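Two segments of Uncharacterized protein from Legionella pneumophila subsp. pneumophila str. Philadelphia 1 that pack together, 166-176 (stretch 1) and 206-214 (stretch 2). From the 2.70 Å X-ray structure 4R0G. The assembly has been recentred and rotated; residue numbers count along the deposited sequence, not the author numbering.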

# COMPACT_ATOMS: atom_id res chain seq x y z
N TYR A 166 10.76 -1.65 5.92
CA TYR A 166 9.73 -0.64 6.11
C TYR A 166 10.37 0.58 6.72
O TYR A 166 9.96 1.71 6.47
CB TYR A 166 8.62 -1.15 7.03
CG TYR A 166 7.26 -0.53 6.78
CD1 TYR A 166 7.06 0.37 5.75
CD2 TYR A 166 6.18 -0.85 7.58
CE1 TYR A 166 5.83 0.93 5.51
CE2 TYR A 166 4.93 -0.28 7.35
CZ TYR A 166 4.76 0.61 6.31
OH TYR A 166 3.51 1.17 6.07
N SER A 167 11.40 0.34 7.51
CA SER A 167 12.18 1.40 8.11
C SER A 167 12.52 2.47 7.07
O SER A 167 12.33 3.67 7.32
CB SER A 167 13.48 0.82 8.65
OG SER A 167 14.20 1.81 9.35
N VAL A 168 13.02 2.02 5.92
CA VAL A 168 13.38 2.94 4.85
C VAL A 168 12.17 3.30 4.04
O VAL A 168 11.95 4.43 3.64
CB VAL A 168 14.32 2.29 3.86
CG1 VAL A 168 14.65 3.27 2.76
CG2 VAL A 168 15.56 1.80 4.56
N THR A 169 11.37 2.29 3.79
CA THR A 169 10.39 2.40 2.75
C THR A 169 9.24 3.32 3.17
O THR A 169 8.70 4.07 2.37
CB THR A 169 9.96 0.99 2.33
OG1 THR A 169 9.86 0.94 0.91
CG2 THR A 169 8.67 0.59 2.97
N TYR A 170 8.89 3.29 4.46
CA TYR A 170 7.82 4.13 4.98
C TYR A 170 8.13 5.61 4.74
O TYR A 170 7.26 6.35 4.32
CB TYR A 170 7.62 3.84 6.47
CG TYR A 170 6.55 4.69 7.10
CD1 TYR A 170 5.20 4.45 6.83
CD2 TYR A 170 6.88 5.72 7.96
CE1 TYR A 170 4.21 5.23 7.41
CE2 TYR A 170 5.90 6.51 8.55
CZ TYR A 170 4.57 6.26 8.27
OH TYR A 170 3.60 7.05 8.86
N LEU A 171 9.38 6.00 5.02
CA LEU A 171 9.91 7.32 4.66
C LEU A 171 9.75 7.64 3.21
O LEU A 171 9.43 8.77 2.87
CB LEU A 171 11.38 7.44 4.99
CG LEU A 171 11.77 7.88 6.40
CD1 LEU A 171 13.21 8.24 6.41
CD2 LEU A 171 10.90 9.07 6.86
N LYS A 172 9.98 6.65 2.34
CA LYS A 172 9.96 6.86 0.90
C LYS A 172 8.58 7.34 0.45
O LYS A 172 8.46 8.39 -0.19
CB LYS A 172 10.41 5.60 0.14
CG LYS A 172 10.23 5.62 -1.39
CD LYS A 172 10.99 4.43 -2.06
CE LYS A 172 11.14 4.54 -3.61
NZ LYS A 172 9.92 4.14 -4.39
N TYR A 173 7.54 6.60 0.85
CA TYR A 173 6.18 6.91 0.41
C TYR A 173 5.65 8.19 1.02
O TYR A 173 4.94 8.96 0.37
CB TYR A 173 5.24 5.75 0.74
CG TYR A 173 5.74 4.42 0.25
CD1 TYR A 173 6.08 4.23 -1.08
CD2 TYR A 173 5.89 3.37 1.13
CE1 TYR A 173 6.56 3.01 -1.53
CE2 TYR A 173 6.36 2.15 0.70
CZ TYR A 173 6.70 1.97 -0.63
OH TYR A 173 7.18 0.74 -1.04
N LEU A 174 5.96 8.42 2.30
CA LEU A 174 5.47 9.61 2.98
C LEU A 174 5.94 10.85 2.24
O LEU A 174 5.18 11.80 2.07
CB LEU A 174 5.97 9.65 4.42
CG LEU A 174 5.51 10.80 5.33
CD1 LEU A 174 4.06 10.68 5.65
CD2 LEU A 174 6.32 10.84 6.62
N ILE A 175 7.21 10.81 1.81
CA ILE A 175 7.88 11.95 1.18
C ILE A 175 7.30 12.23 -0.19
O ILE A 175 7.21 13.38 -0.62
CB ILE A 175 9.42 11.76 1.13
CG1 ILE A 175 10.01 11.91 2.52
CG2 ILE A 175 10.08 12.81 0.25
CD1 ILE A 175 11.42 11.43 2.63
N GLU A 176 6.87 11.17 -0.86
CA GLU A 176 6.21 11.32 -2.14
C GLU A 176 4.87 12.05 -1.90
O GLU A 176 4.46 12.92 -2.68
CB GLU A 176 6.05 9.94 -2.81
CG GLU A 176 6.47 9.87 -4.26
CD GLU A 176 7.98 10.02 -4.51
OE1 GLU A 176 8.75 9.09 -4.16
OE2 GLU A 176 8.39 11.06 -5.10
N TYR A 206 17.47 11.88 -3.15
CA TYR A 206 18.56 11.38 -2.32
C TYR A 206 18.15 10.05 -1.70
O TYR A 206 18.90 9.07 -1.70
CB TYR A 206 18.98 12.39 -1.22
CG TYR A 206 19.87 11.74 -0.18
CD1 TYR A 206 21.24 11.62 -0.38
CD2 TYR A 206 19.34 11.21 1.00
CE1 TYR A 206 22.07 11.00 0.57
CE2 TYR A 206 20.16 10.58 1.95
CZ TYR A 206 21.52 10.48 1.73
OH TYR A 206 22.33 9.87 2.67
N LEU A 207 16.94 10.01 -1.18
CA LEU A 207 16.47 8.84 -0.49
C LEU A 207 16.23 7.67 -1.44
O LEU A 207 16.17 6.53 -1.01
CB LEU A 207 15.17 9.16 0.24
CG LEU A 207 15.05 8.93 1.75
CD1 LEU A 207 13.59 8.87 2.06
CD2 LEU A 207 15.68 7.64 2.19
N HIS A 208 16.11 7.94 -2.73
CA HIS A 208 15.74 6.90 -3.68
C HIS A 208 16.84 5.88 -3.82
O HIS A 208 16.59 4.72 -4.13
CB HIS A 208 15.43 7.48 -5.05
CG HIS A 208 14.95 6.46 -6.03
ND1 HIS A 208 13.67 5.95 -6.01
CD2 HIS A 208 15.59 5.85 -7.06
CE1 HIS A 208 13.54 5.08 -7.00
NE2 HIS A 208 14.69 5.00 -7.65
N GLU A 209 18.07 6.33 -3.59
CA GLU A 209 19.23 5.48 -3.70
C GLU A 209 19.54 4.72 -2.40
O GLU A 209 20.46 3.91 -2.35
CB GLU A 209 20.45 6.33 -4.14
CG GLU A 209 20.82 6.27 -5.65
CD GLU A 209 19.70 6.73 -6.60
OE1 GLU A 209 19.19 7.87 -6.45
OE2 GLU A 209 19.33 5.94 -7.51
N GLN A 210 18.79 4.96 -1.33
CA GLN A 210 19.23 4.45 -0.05
C GLN A 210 18.56 3.15 0.40
O GLN A 210 17.35 3.01 0.32
CB GLN A 210 19.16 5.54 1.02
CG GLN A 210 20.54 5.86 1.58
CD GLN A 210 21.42 6.58 0.58
OE1 GLN A 210 21.05 7.66 0.08
NE2 GLN A 210 22.60 6.00 0.28
N THR A 211 19.34 2.17 0.83
CA THR A 211 18.76 0.88 1.24
C THR A 211 18.60 0.66 2.75
O THR A 211 18.02 -0.34 3.19
CB THR A 211 19.53 -0.31 0.59
OG1 THR A 211 20.89 -0.33 1.04
CG2 THR A 211 19.51 -0.15 -0.92
N GLU A 212 19.10 1.60 3.55
CA GLU A 212 18.94 1.54 5.01
C GLU A 212 19.17 2.92 5.64
O GLU A 212 19.78 3.80 5.05
CB GLU A 212 19.85 0.48 5.63
CG GLU A 212 21.33 0.61 5.27
CD GLU A 212 22.17 -0.60 5.70
OE1 GLU A 212 21.60 -1.71 5.86
OE2 GLU A 212 23.40 -0.43 5.87
N LEU A 213 18.67 3.12 6.86
CA LEU A 213 18.91 4.41 7.47
C LEU A 213 20.18 4.35 8.34
O LEU A 213 20.17 3.87 9.48
CB LEU A 213 17.70 4.82 8.31
CG LEU A 213 16.37 4.84 7.55
CD1 LEU A 213 15.19 5.05 8.48
CD2 LEU A 213 16.37 5.93 6.48
N THR A 214 21.26 4.93 7.81
CA THR A 214 22.52 4.88 8.50
C THR A 214 22.77 6.30 8.96
O THR A 214 21.96 7.18 8.66
CB THR A 214 23.64 4.36 7.58
OG1 THR A 214 23.80 5.23 6.45
CG2 THR A 214 23.29 2.96 7.09

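How do the two backbones lie against each other? Stretch 1 is helical throughout, part of a longer helix, and its i-to-i+4 bonds run through it, as in Tyr170 N to Tyr166 O at 2.8 Å and Ile175 N to Leu171 O at 3.2 Å. Stretch 2 enters as the last part of a helix and then continues as loop, with Gln210 N bonded to Leu207 O at 3.1 Å. The chains come nearest where Val168 CA lies 5.7 Å from Glu212 CA; further along, Lys172 CA and Leu207 CA are 6.9 Å apart. The numbering therefore rises along one stretch as it falls along the other.

What does the loop offer to Val168? Mostly backbone. Val168 CG2 sits 3.4 Å from Glu212 CA and 3.5 Å from Thr211 O, while Val168 CG1 is 3.6 Å from Gln210 O. Both methyls of Val168 therefore lie against the main chain of the loop. Both Thr211 and Glu212 direct their CA-to-CB bonds away from the helix, which leaves their backbone free to meet the valine.

Where do apolar side chains meet? Two leucines of stretch 2, Leu207 and Leu213, point toward the helix, and Leu171 touches both. Leu171 CB is 3.9 Å from Leu207 CD1, and Leu171 CD1 is 3.9 Å from Leu213 CD2, so this one residue links the helical and loop parts of stretch 2. Leu207 CD1 also reaches Ile175 CD1 at 3.4 Å, a tight methyl contact one helical turn beyond Leu171. Leu213 extends the cluster the other way: its CG lies 4.3 Å from Val168 CG2, and its CD1 lies 3.4 Å from Ser167 O and 3.5 Å from Ser167 OG. The contacts among leucine, isoleucine and valine side chains are held by close packing and the exclusion of water from hydrocarbon surfaces; at Ser167 a methyl packs against polar atoms in van der Waals contact.

Does polar chemistry join the stretches? No hydrogen bond crosses between them, and the polar residues at the border contribute largely through packing. Lys172 extends with its first three chi angles in t, bringing its CE to 3.8 Å from His208 ND1, an oblique approach to the ring. The contact is made by the CE methylene of the lysine, which meets the ring near ND1. Together the two stretches bury 431 Å², counting both sides, an interface that rests on shape and apolar contact.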